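Putative exported protein (Bacteroides fragilis, PDB 4RAA) is of unknown function but is probably an exported, possibly lipid-anchored protein built as a six-bladed beta-propeller. Local coordinates at residues 146-149 against 154-157; 175-180 against 200-205; 235-238 against 243-246; 256-261 against 267-272. All blocks are in the same frame, centred on the assembly; numbering follows the deposited sequence.

Interaction 1 of 4, residues 146-149 against 154-157; sequences SREY and LSDF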
loop_
_atom_site.group_PDB
_atom_site.type_symbol
_atom_site.label_atom_id
_atom_site.label_comp_id
_atom_site.label_asym_id
_atom_site.label_seq_id
_atom_site.Cartn_x
_atom_site.Cartn_y
_atom_site.Cartn_z
ATOM N N SER A 146 -18.674 -4.738 -1.306
ATOM C CA SER A 146 -18.181 -5.921 -2.045
ATOM C C SER A 146 -18.825 -6.046 -3.431
ATOM O O SER A 146 -19.992 -6.417 -3.525
ATOM C CB SER A 146 -18.453 -7.205 -1.242
ATOM O OG SER A 146 -18.292 -8.377 -2.042
ATOM N N ARG A 147 -18.057 -5.770 -4.489
ATOM C CA ARG A 147 -18.520 -5.919 -5.886
ATOM C C ARG A 147 -18.058 -7.262 -6.504
ATOM O O ARG A 147 -17.583 -7.296 -7.649
ATOM C CB ARG A 147 -18.070 -4.724 -6.750
ATOM C CG ARG A 147 -18.624 -3.389 -6.288
ATOM C CD ARG A 147 -18.586 -2.305 -7.363
ATOM N NE ARG A 147 -19.563 -2.525 -8.450
ATOM C CZ ARG A 147 -19.328 -3.072 -9.654
ATOM N NH1 ARG A 147 -18.106 -3.491 -10.016
ATOM N NH2 ARG A 147 -20.338 -3.199 -10.529
ATOM N N GLU A 148 -18.217 -8.360 -5.753
ATOM C CA GLU A 148 -17.847 -9.705 -6.205
ATOM C C GLU A 148 -19.063 -10.636 -6.234
ATOM O O GLU A 148 -19.981 -10.504 -5.420
ATOM C CB GLU A 148 -16.739 -10.314 -5.330
ATOM C CG GLU A 148 -15.397 -9.600 -5.451
ATOM C CD GLU A 148 -14.193 -10.373 -4.909
ATOM O OE1 GLU A 148 -14.324 -11.550 -4.493
ATOM O OE2 GLU A 148 -13.083 -9.792 -4.925
ATOM N N TYR A 149 -19.031 -11.578 -7.179
ATOM C CA TYR A 149 -20.100 -12.585 -7.414
ATOM C C TYR A 149 -19.573 -14.006 -7.760
ATOM O O TYR A 149 -20.361 -14.895 -8.104
ATOM C CB TYR A 149 -21.028 -12.071 -8.535
ATOM C CG TYR A 149 -20.286 -11.610 -9.766
ATOM C CD1 TYR A 149 -19.797 -10.295 -9.854
ATOM C CD2 TYR A 149 -20.036 -12.482 -10.835
ATOM C CE1 TYR A 149 -19.089 -9.858 -10.976
ATOM C CE2 TYR A 149 -19.336 -12.053 -11.968
ATOM C CZ TYR A 149 -18.866 -10.738 -12.036
ATOM O OH TYR A 149 -18.177 -10.297 -13.140
ATOM N N LEU A 154 -16.035 -13.366 0.058
ATOM C CA LEU A 154 -16.460 -11.972 -0.059
ATOM C C LEU A 154 -17.632 -11.765 -1.043
ATOM O O LEU A 154 -18.392 -10.804 -0.899
ATOM C CB LEU A 154 -15.258 -11.100 -0.450
ATOM C CG LEU A 154 -15.438 -9.587 -0.531
ATOM C CD1 LEU A 154 -15.945 -9.003 0.776
ATOM C CD2 LEU A 154 -14.125 -8.948 -0.913
ATOM N N SER A 155 -17.766 -12.660 -2.029
ATOM C CA SER A 155 -18.879 -12.638 -2.994
ATOM C C SER A 155 -20.255 -12.930 -2.380
ATOM O O SER A 155 -21.254 -12.645 -3.021
ATOM C CB SER A 155 -18.650 -13.655 -4.117
ATOM O OG SER A 155 -17.336 -13.569 -4.637
ATOM N N ASP A 156 -20.297 -13.543 -1.185
ATOM C CA ASP A 156 -21.547 -13.860 -0.453
ATOM C C ASP A 156 -22.001 -12.781 0.551
ATOM O O ASP A 156 -22.912 -13.023 1.357
ATOM C CB ASP A 156 -21.402 -15.207 0.286
ATOM C CG ASP A 156 -21.170 -16.384 -0.651
ATOM O OD1 ASP A 156 -21.673 -16.377 -1.800
ATOM O OD2 ASP A 156 -20.502 -17.345 -0.212
ATOM N N PHE A 157 -21.372 -11.605 0.513
ATOM C CA PHE A 157 -21.732 -10.480 1.379
ATOM C C PHE A 157 -21.794 -9.190 0.575
ATOM O O PHE A 157 -21.178 -9.085 -0.494
ATOM C CB PHE A 157 -20.727 -10.338 2.515
ATOM C CG PHE A 157 -20.774 -11.455 3.510
ATOM C CD1 PHE A 157 -19.995 -12.604 3.335
ATOM C CD2 PHE A 157 -21.573 -11.357 4.652
ATOM C CE1 PHE A 157 -20.022 -13.640 4.279
ATOM C CE2 PHE A 157 -21.605 -12.392 5.600
ATOM C CZ PHE A 157 -20.829 -13.535 5.413
#
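S146 lays its CB-OG arm against L154, with OG 3.4 Å from L154 CG and CB 3.7 Å from L154 CD1. The same hydroxyl donates the contact's one hydrogen bond, OG to L154 O at 2.7 Å. It approaches at a C=O...donor angle of 129° and from above the carbonyl plane, 51° out of it, so the bond does not follow a lone-pair direction. The first torsion explains this placement: at chi1 166° OG stands opposite the backbone N and beside the carbonyl carbon, and from there it reaches across to the short 3-10 segment that ends at D156. L154 O also takes a weak bond from F157 N, so the serine hydroxyl and a backbone amide share one acceptor.

A second meeting point lies farther along, where S155 OG sits 3.4 Å from E148 CB. No hydrogen bond joins these two residues' side chains: E148 OE1 is held by S152 OG, and S155 OG has weak bonds to S152 O and T150 N. Between the backbones, S155 CA approaches E148 O at 3.4 Å in a CA-H...O contact. The E148 chain is extended beyond CG and crosses L154 at about a right angle.

K175 NZ bonds to both E148 O and F157 O; one lysine thus binds a carbonyl of each segment, while D156 OD1 forms a salt bridge with K178. Directly, then, one neutral hydroxyl-to-carbonyl bond joins the two segments beside CH-to-oxygen packing, and the charged groups of K175 and K178 bind from the next loop.

Interaction 2 of 4, residues 175-180 against 200-205; sequences KEFKSG and TPFDLT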
loop_
_atom_site.group_PDB
_atom_site.type_symbol
_atom_site.label_atom_id
_atom_site.label_comp_id
_atom_site.label_asym_id
_atom_site.label_seq_id
_atom_site.Cartn_x
_atom_site.Cartn_y
_atom_site.Cartn_z
ATOM N N LYS A 175 -25.738 -11.586 1.167
ATOM C CA LYS A 175 -26.173 -11.287 -0.212
ATOM C C LYS A 175 -26.710 -12.564 -0.868
ATOM O O LYS A 175 -25.930 -13.437 -1.269
ATOM C CB LYS A 175 -24.996 -10.703 -1.004
ATOM C CG LYS A 175 -25.249 -10.399 -2.486
ATOM C CD LYS A 175 -24.208 -9.449 -3.076
ATOM C CE LYS A 175 -22.829 -10.078 -3.181
ATOM N NZ LYS A 175 -21.700 -9.149 -3.472
ATOM N N GLU A 176 -28.037 -12.663 -0.968
ATOM C CA GLU A 176 -28.698 -13.851 -1.522
ATOM C C GLU A 176 -28.631 -13.866 -3.044
ATOM O O GLU A 176 -28.201 -14.853 -3.640
ATOM C CB GLU A 176 -30.160 -13.932 -1.075
ATOM C CG GLU A 176 -30.352 -13.934 0.435
ATOM C CD GLU A 176 -31.792 -14.206 0.857
ATOM O OE1 GLU A 176 -32.389 -15.204 0.380
ATOM O OE2 GLU A 176 -32.317 -13.443 1.702
ATOM N N PHE A 177 -29.085 -12.777 -3.663
ATOM C CA PHE A 177 -29.053 -12.632 -5.119
ATOM C C PHE A 177 -27.656 -12.174 -5.513
ATOM O O PHE A 177 -27.236 -11.079 -5.114
ATOM C CB PHE A 177 -30.089 -11.621 -5.618
ATOM C CG PHE A 177 -30.058 -11.438 -7.103
ATOM C CD1 PHE A 177 -30.533 -12.443 -7.946
ATOM C CD2 PHE A 177 -29.512 -10.290 -7.665
ATOM C CE1 PHE A 177 -30.479 -12.300 -9.324
ATOM C CE2 PHE A 177 -29.463 -10.135 -9.043
ATOM C CZ PHE A 177 -29.952 -11.137 -9.878
ATOM N N LYS A 178 -26.949 -13.014 -6.278
ATOM C CA LYS A 178 -25.588 -12.722 -6.745
ATOM C C LYS A 178 -25.580 -12.557 -8.258
ATOM O O LYS A 178 -26.134 -13.395 -8.978
ATOM C CB LYS A 178 -24.606 -13.822 -6.333
ATOM C CG LYS A 178 -24.419 -13.959 -4.825
ATOM C CD LYS A 178 -23.205 -14.810 -4.459
ATOM C CE LYS A 178 -23.317 -16.264 -4.904
ATOM N NZ LYS A 178 -22.093 -17.035 -4.543
ATOM N N SER A 179 -24.946 -11.477 -8.721
ATOM C CA SER A 179 -24.851 -11.163 -10.143
ATOM C C SER A 179 -23.727 -10.182 -10.442
ATOM O O SER A 179 -23.253 -9.458 -9.552
ATOM C CB SER A 179 -26.175 -10.559 -10.644
ATOM O OG SER A 179 -26.118 -10.196 -12.019
ATOM N N GLY A 180 -23.316 -10.184 -11.712
ATOM C CA GLY A 180 -22.340 -9.235 -12.233
ATOM C C GLY A 180 -22.957 -7.870 -12.471
ATOM O O GLY A 180 -22.234 -6.867 -12.488
ATOM N N THR A 200 -28.721 -1.659 0.557
ATOM C CA THR A 200 -28.667 -2.477 -0.664
ATOM C C THR A 200 -29.872 -2.231 -1.570
ATOM O O THR A 200 -30.901 -1.735 -1.102
ATOM C CB THR A 200 -28.599 -3.970 -0.310
ATOM O OG1 THR A 200 -29.797 -4.366 0.355
ATOM C CG2 THR A 200 -27.399 -4.263 0.585
ATOM N N PRO A 201 -29.761 -2.599 -2.868
ATOM C CA PRO A 201 -30.897 -2.319 -3.758
ATOM C C PRO A 201 -32.172 -3.124 -3.549
ATOM O O PRO A 201 -33.207 -2.666 -4.036
ATOM C CB PRO A 201 -30.335 -2.584 -5.170
ATOM C CG PRO A 201 -28.882 -2.882 -4.998
ATOM C CD PRO A 201 -28.688 -3.317 -3.584
ATOM N N PHE A 202 -32.114 -4.267 -2.844
ATOM C CA PHE A 202 -33.287 -5.164 -2.669
ATOM C C PHE A 202 -33.682 -5.370 -1.208
ATOM O O PHE A 202 -34.146 -6.450 -0.820
ATOM C CB PHE A 202 -33.031 -6.513 -3.367
ATOM C CG PHE A 202 -32.409 -6.374 -4.729
ATOM C CD1 PHE A 202 -33.050 -5.645 -5.719
ATOM C CD2 PHE A 202 -31.173 -6.952 -5.022
ATOM C CE1 PHE A 202 -32.478 -5.489 -6.982
ATOM C CE2 PHE A 202 -30.596 -6.804 -6.280
ATOM C CZ PHE A 202 -31.249 -6.072 -7.262
ATOM N N ASP A 203 -33.540 -4.309 -0.419
ATOM C CA ASP A 203 -33.875 -4.313 1.012
ATOM C C ASP A 203 -34.087 -2.857 1.450
ATOM O O ASP A 203 -33.113 -2.129 1.677
ATOM C CB ASP A 203 -32.750 -5.004 1.813
ATOM C CG ASP A 203 -32.986 -5.024 3.320
ATOM O OD1 ASP A 203 -34.063 -4.637 3.807
ATOM O OD2 ASP A 203 -32.050 -5.435 4.030
ATOM N N LEU A 204 -35.351 -2.450 1.579
ATOM C CA LEU A 204 -35.710 -1.078 1.971
ATOM C C LEU A 204 -35.450 -0.856 3.456
ATOM O O LEU A 204 -36.376 -0.669 4.251
ATOM C CB LEU A 204 -37.170 -0.773 1.620
ATOM C CG LEU A 204 -37.490 -0.750 0.131
ATOM C CD1 LEU A 204 -39.001 -0.679 -0.073
ATOM C CD2 LEU A 204 -36.773 0.399 -0.578
ATOM N N THR A 205 -34.165 -0.871 3.804
ATOM C CA THR A 205 -33.693 -0.725 5.173
ATOM C C THR A 205 -32.308 -0.087 5.149
ATOM O O THR A 205 -31.473 -0.460 4.324
ATOM C CB THR A 205 -33.604 -2.087 5.905
ATOM O OG1 THR A 205 -34.855 -2.780 5.818
ATOM C CG2 THR A 205 -33.240 -1.903 7.389
#
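Two phenylalanine rings carry the entire side-chain contact here, although they belong to segments separated by 19 residues of chain. F177 CD2 and F202 CE2 lie 3.9 Å apart, and no hydrogen bond crosses between the segments; the buried surface is a modest 72 Å². The ring centroids are 5.9 Å apart and the planes at 86°, an oblique meeting of the two rings in which one ring carbon of each makes the approach.

Both residues send their CB toward the opposite segment, but their torsions differ. F177 has CG opposite its backbone N (chi1 179°), which projects the ring out of the 175-180 loop, whereas F202 has CG opposite its carbonyl carbon and beside its backbone N (chi1 -44°). The F202 ring is backed by its own chain: P201 CB sits 4.0 Å above the plane, over the centre of one F202 face. P201 and F202 are the middle residues of a type I turn from T200 to D203, so the turn that presents the ring also supplies the proline packed on it.

The aromatic pair thus bridges the loop after strand 168-174 and the turn between strands 195-200 and 203-210. F177 also packs on L230, N234 and S237 of helix 230-237 and on the Y244 ring, while F202 rests on Y158 of strand 157-162 and on T183.

Interaction 3 of 4, residues 235-238 against 243-246; sequences KTSN and NYLY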
loop_
_atom_site.group_PDB
_atom_site.type_symbol
_atom_site.label_atom_id
_atom_site.label_comp_id
_atom_site.label_asym_id
_atom_site.label_seq_id
_atom_site.Cartn_x
_atom_site.Cartn_y
_atom_site.Cartn_z
ATOM N N LYS A 235 -35.408 -15.190 -11.979
ATOM C CA LYS A 235 -36.090 -15.540 -13.236
ATOM C C LYS A 235 -35.645 -14.611 -14.377
ATOM O O LYS A 235 -35.275 -15.086 -15.453
ATOM C CB LYS A 235 -37.628 -15.534 -13.063
ATOM C CG LYS A 235 -38.477 -15.732 -14.331
ATOM C CD LYS A 235 -38.103 -16.975 -15.143
ATOM C CE LYS A 235 -38.778 -17.035 -16.509
ATOM N NZ LYS A 235 -40.242 -17.255 -16.412
ATOM N N THR A 236 -35.660 -13.301 -14.123
ATOM C CA THR A 236 -35.248 -12.288 -15.114
ATOM C C THR A 236 -33.721 -12.131 -15.298
ATOM O O THR A 236 -33.295 -11.368 -16.162
ATOM C CB THR A 236 -35.865 -10.909 -14.787
ATOM O OG1 THR A 236 -35.466 -10.493 -13.475
ATOM C CG2 THR A 236 -37.383 -10.983 -14.851
ATOM N N SER A 237 -32.915 -12.831 -14.496
ATOM C CA SER A 237 -31.453 -12.774 -14.572
ATOM C C SER A 237 -30.768 -14.108 -14.903
ATOM O O SER A 237 -29.536 -14.135 -14.975
ATOM C CB SER A 237 -30.916 -12.284 -13.228
ATOM O OG SER A 237 -29.540 -11.978 -13.311
ATOM N N ASN A 238 -31.535 -15.188 -15.109
ATOM C CA ASN A 238 -30.993 -16.538 -15.335
ATOM C C ASN A 238 -29.995 -16.908 -14.224
ATOM O O ASN A 238 -28.852 -17.283 -14.499
ATOM C CB ASN A 238 -30.353 -16.684 -16.737
ATOM C CG ASN A 238 -31.332 -16.466 -17.892
ATOM O OD1 ASN A 238 -30.912 -16.111 -18.991
ATOM N ND2 ASN A 238 -32.621 -16.697 -17.668
ATOM N N ASN A 243 -28.541 -9.692 -17.661
ATOM C CA ASN A 243 -28.923 -8.373 -17.158
ATOM C C ASN A 243 -30.445 -8.221 -17.026
ATOM O O ASN A 243 -31.155 -7.996 -18.000
ATOM C CB ASN A 243 -28.341 -7.244 -18.023
ATOM C CG ASN A 243 -28.419 -5.863 -17.354
ATOM O OD1 ASN A 243 -28.879 -5.705 -16.215
ATOM N ND2 ASN A 243 -27.948 -4.849 -18.070
ATOM N N TYR A 244 -30.913 -8.392 -15.798
ATOM C CA TYR A 244 -32.314 -8.180 -15.372
ATOM C C TYR A 244 -32.830 -6.741 -15.437
ATOM O O TYR A 244 -34.043 -6.542 -15.423
ATOM C CB TYR A 244 -32.495 -8.643 -13.908
ATOM C CG TYR A 244 -31.579 -7.936 -12.908
ATOM C CD1 TYR A 244 -31.953 -6.719 -12.308
ATOM C CD2 TYR A 244 -30.320 -8.476 -12.575
ATOM C CE1 TYR A 244 -31.101 -6.068 -11.413
ATOM C CE2 TYR A 244 -29.471 -7.833 -11.679
ATOM C CZ TYR A 244 -29.863 -6.639 -11.097
ATOM O OH TYR A 244 -29.019 -6.020 -10.207
ATOM N N LEU A 245 -31.925 -5.757 -15.432
ATOM C CA LEU A 245 -32.275 -4.319 -15.425
ATOM C C LEU A 245 -33.371 -3.889 -16.407
ATOM O O LEU A 245 -34.168 -3.014 -16.072
ATOM C CB LEU A 245 -31.021 -3.457 -15.645
ATOM C CG LEU A 245 -31.144 -1.924 -15.585
ATOM C CD1 LEU A 245 -31.651 -1.466 -14.219
ATOM C CD2 LEU A 245 -29.796 -1.286 -15.906
ATOM N N TYR A 246 -33.408 -4.491 -17.600
ATOM C CA TYR A 246 -34.449 -4.166 -18.599
ATOM C C TYR A 246 -35.795 -4.648 -18.111
ATOM O O TYR A 246 -36.742 -3.869 -18.112
ATOM C CB TYR A 246 -34.182 -4.737 -20.007
ATOM C CG TYR A 246 -35.339 -4.470 -20.989
ATOM C CD1 TYR A 246 -35.554 -3.188 -21.542
ATOM C CD2 TYR A 246 -36.238 -5.494 -21.350
ATOM C CE1 TYR A 246 -36.611 -2.945 -22.417
ATOM C CE2 TYR A 246 -37.297 -5.258 -22.229
ATOM C CZ TYR A 246 -37.477 -3.988 -22.755
ATOM O OH TYR A 246 -38.512 -3.760 -23.627
#
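A tight connection between two helices forms this contact: helix 230-237 finishes in a Schellman motif, with N238 at positive phi, and N243 caps the start of the next helix. The capping bond runs from L245 N to N243 OD1 at 3.1 Å, the amide lying above the carboxamide plane and 52° out of it.

Across the connection Y244 is the central side chain. Its CB lies 3.5 Å from T236 OG1, and the two side chains cross at about a right angle. Chi1 of 58° sets Y244 CG between its backbone N and carbonyl carbon, turning the ring alongside S237; S237 OG comes to the ring's edge, close to its plane, 3.7 Å from Y244 CD2. Neither hydroxyl bonds to the tyrosine: T236 OG1 bonds back to F232 O, and S237 OG bonds to S242 O. In the backbone, Y244 CA approaches T236 O at 3.4 Å in a CA-H...O contact.

Beyond the helices, Y244 OH bonds to Y181 O, while its ring meets F177 and touches F202. The turn from helix 230-237 to helix 245-250 therefore packs on the loop following strand 168-174 and on the turn leading into strand 203-210.

Interaction 4 of 4, residues 256-261 against 267-272; sequences YYCVEE and FVCYMK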
loop_
_atom_site.group_PDB
_atom_site.type_symbol
_atom_site.label_atom_id
_atom_site.label_comp_id
_atom_site.label_asym_id
_atom_site.label_seq_id
_atom_site.Cartn_x
_atom_site.Cartn_y
_atom_site.Cartn_z
ATOM N N TYR A 256 -34.764 1.493 -9.011
ATOM C CA TYR A 256 -33.555 2.066 -8.400
ATOM C C TYR A 256 -33.990 2.919 -7.213
ATOM O O TYR A 256 -35.126 3.380 -7.194
ATOM C CB TYR A 256 -32.857 2.957 -9.447
ATOM C CG TYR A 256 -31.792 3.966 -8.974
ATOM C CD1 TYR A 256 -32.144 5.228 -8.461
ATOM C CD2 TYR A 256 -30.425 3.688 -9.111
ATOM C CE1 TYR A 256 -31.169 6.147 -8.061
ATOM C CE2 TYR A 256 -29.443 4.602 -8.714
ATOM C CZ TYR A 256 -29.819 5.827 -8.198
ATOM O OH TYR A 256 -28.836 6.706 -7.819
ATOM N N TYR A 257 -33.115 3.098 -6.222
ATOM C CA TYR A 257 -33.381 4.046 -5.126
ATOM C C TYR A 257 -32.092 4.464 -4.442
ATOM O O TYR A 257 -31.252 3.605 -4.189
ATOM C CB TYR A 257 -34.407 3.519 -4.091
ATOM C CG TYR A 257 -33.872 2.650 -2.960
ATOM C CD1 TYR A 257 -33.672 1.270 -3.129
ATOM C CD2 TYR A 257 -33.573 3.215 -1.703
ATOM C CE1 TYR A 257 -33.180 0.484 -2.081
ATOM C CE2 TYR A 257 -33.087 2.438 -0.651
ATOM C CZ TYR A 257 -32.896 1.077 -0.843
ATOM O OH TYR A 257 -32.432 0.324 0.183
ATOM N N CYS A 258 -31.930 5.772 -4.201
ATOM C CA CYS A 258 -30.759 6.300 -3.486
ATOM C C CYS A 258 -31.262 7.075 -2.270
ATOM O O CYS A 258 -32.371 7.591 -2.280
ATOM C CB CYS A 258 -29.878 7.168 -4.396
ATOM S SG CYS A 258 -30.474 8.833 -4.735
ATOM N N VAL A 259 -30.449 7.128 -1.222
ATOM C CA VAL A 259 -30.802 7.822 0.022
ATOM C C VAL A 259 -29.674 8.764 0.446
ATOM O O VAL A 259 -28.479 8.399 0.389
ATOM C CB VAL A 259 -31.065 6.849 1.212
ATOM C CG1 VAL A 259 -31.480 7.620 2.472
ATOM C CG2 VAL A 259 -32.122 5.803 0.860
ATOM N N GLU A 260 -30.094 9.972 0.829
ATOM C CA GLU A 260 -29.188 10.973 1.398
ATOM C C GLU A 260 -29.835 11.423 2.705
ATOM O O GLU A 260 -31.025 11.732 2.764
ATOM C CB GLU A 260 -28.896 12.137 0.448
ATOM C CG GLU A 260 -27.951 13.192 1.039
ATOM C CD GLU A 260 -26.708 12.616 1.732
ATOM O OE1 GLU A 260 -26.127 11.612 1.248
ATOM O OE2 GLU A 260 -26.291 13.191 2.763
ATOM N N GLU A 261 -29.043 11.414 3.773
ATOM C CA GLU A 261 -29.537 11.760 5.105
ATOM C C GLU A 261 -28.731 12.913 5.707
ATOM O O GLU A 261 -27.540 13.049 5.427
ATOM C CB GLU A 261 -29.481 10.511 6.003
ATOM C CG GLU A 261 -30.388 10.595 7.231
ATOM C CD GLU A 261 -30.369 9.363 8.131
ATOM O OE1 GLU A 261 -29.989 8.246 7.713
ATOM O OE2 GLU A 261 -30.774 9.512 9.299
ATOM N N PHE A 267 -33.897 12.419 2.247
ATOM C CA PHE A 267 -34.437 12.410 0.869
ATOM C C PHE A 267 -34.198 11.040 0.256
ATOM O O PHE A 267 -33.106 10.471 0.416
ATOM C CB PHE A 267 -33.733 13.450 -0.010
ATOM C CG PHE A 267 -34.170 14.880 0.203
ATOM C CD1 PHE A 267 -34.695 15.357 1.414
ATOM C CD2 PHE A 267 -33.943 15.803 -0.818
ATOM C CE1 PHE A 267 -35.057 16.692 1.554
ATOM C CE2 PHE A 267 -34.289 17.142 -0.670
ATOM C CZ PHE A 267 -34.848 17.587 0.516
ATOM N N VAL A 268 -35.204 10.536 -0.460
ATOM C CA VAL A 268 -35.145 9.227 -1.109
ATOM C C VAL A 268 -35.545 9.363 -2.580
ATOM O O VAL A 268 -36.729 9.496 -2.882
ATOM C CB VAL A 268 -36.082 8.196 -0.417
ATOM C CG1 VAL A 268 -35.763 6.781 -0.896
ATOM C CG2 VAL A 268 -35.962 8.270 1.102
ATOM N N CYS A 269 -34.569 9.374 -3.487
ATOM C CA CYS A 269 -34.872 9.367 -4.924
ATOM C C CYS A 269 -35.028 7.919 -5.311
ATOM O O CYS A 269 -34.315 7.071 -4.778
ATOM C CB CYS A 269 -33.779 9.995 -5.765
ATOM S SG CYS A 269 -33.557 11.731 -5.391
ATOM N N TYR A 270 -35.971 7.645 -6.205
ATOM C CA TYR A 270 -36.219 6.293 -6.698
ATOM C C TYR A 270 -36.901 6.274 -8.073
ATOM O O TYR A 270 -37.330 7.314 -8.567
ATOM C CB TYR A 270 -37.017 5.478 -5.662
ATOM C CG TYR A 270 -38.409 5.979 -5.355
ATOM C CD1 TYR A 270 -38.632 6.940 -4.366
ATOM C CD2 TYR A 270 -39.523 5.469 -6.038
ATOM C CE1 TYR A 270 -39.923 7.399 -4.081
ATOM C CE2 TYR A 270 -40.820 5.916 -5.757
ATOM C CZ TYR A 270 -41.017 6.873 -4.773
ATOM O OH TYR A 270 -42.287 7.305 -4.500
HETATM N N MSE A 271 -36.976 5.085 -8.672
HETATM C CA MSE A 271 -37.595 4.881 -9.982
HETATM C C MSE A 271 -38.678 3.838 -9.912
HETATM O O MSE A 271 -38.553 2.849 -9.180
HETATM C CB MSE A 271 -36.495 4.497 -10.944
HETATM C CG MSE A 271 -35.578 5.688 -11.226
HETATM SE SE MSE A 271 -35.268 5.742 -13.163
HETATM C CE MSE A 271 -33.313 6.003 -12.978
ATOM N N LYS A 272 -39.749 4.067 -10.676
ATOM C CA LYS A 272 -40.931 3.199 -10.692
ATOM C C LYS A 272 -41.703 3.454 -11.977
ATOM O O LYS A 272 -41.929 4.616 -12.323
ATOM C CB LYS A 272 -41.834 3.524 -9.490
ATOM C CG LYS A 272 -43.044 2.601 -9.301
ATOM C CD LYS A 272 -44.088 3.152 -8.328
ATOM C CE LYS A 272 -44.887 4.330 -8.876
ATOM N NZ LYS A 272 -46.021 4.684 -7.977
#
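The strands 254-261 and 265-272 form a beta hairpin, the first two strands of a four-stranded antiparallel sheet of the kind that makes up one blade of a beta-propeller. The axes of the two segments come within 4.5 Å, their N-to-C directions at 178°, which establishes the antiparallel pairing.

Backbone hydrogen bonds set the register through two pairs. E260 and F267 exchange a reciprocal pair, E260 N to F267 O at 3.1 Å and F267 N to E260 O at 3.0 Å. C258 N gives a bond of 2.8 Å to C269 O, but the return from C269 N to C258 O is weak. At the looser end M271 N makes a single bond to Y256 O. CA-H...O contacts accompany these, among them V268 CA with C258 O.

Apolar contacts lie on both faces. On one, C258 SG packs 3.7 Å from C269 CB. On the other, V259 and V268 lie side by side and point the same way, and Y257 and Y270 both hold CG between the backbone N and the carbonyl carbon (chi1 86° and 64°), their rings leading apart.

Polar ends leave the hairpin. Y270 OH bonds to N290 in strand 287-292, and E260 OE2 to S312 OG. Y257 OH bonds to T200 O and D203 O, joining the hairpin to the sheet of strand 203-210. At the point where the tyrosine rings diverge, Y257 CB and Y270 CB lie 3.6 Å apart.

Overall arrangement
The four contacts follow one another in series along the chain, and interaction 2 is the hub that touches all the others. Toward interaction 1, centred about 11 Å away, K178 NZ and D156 OD1 form a salt bridge of 2.9 Å, and K175 adds bonds to backbone oxygens. Toward interaction 3, about 13 Å between centres, the joint is aromatic, with F177 CE2 3.5 Å from Y244 CE2. Toward interaction 4, about 15 Å between centres, T200 O meets Y257 OH at 2.9 Å. Interactions 1 and 4 stay about 12 Å apart at their nearest atoms. Interaction 4 lies closest to the chain's centre, about 9 Å; the others are peripheral.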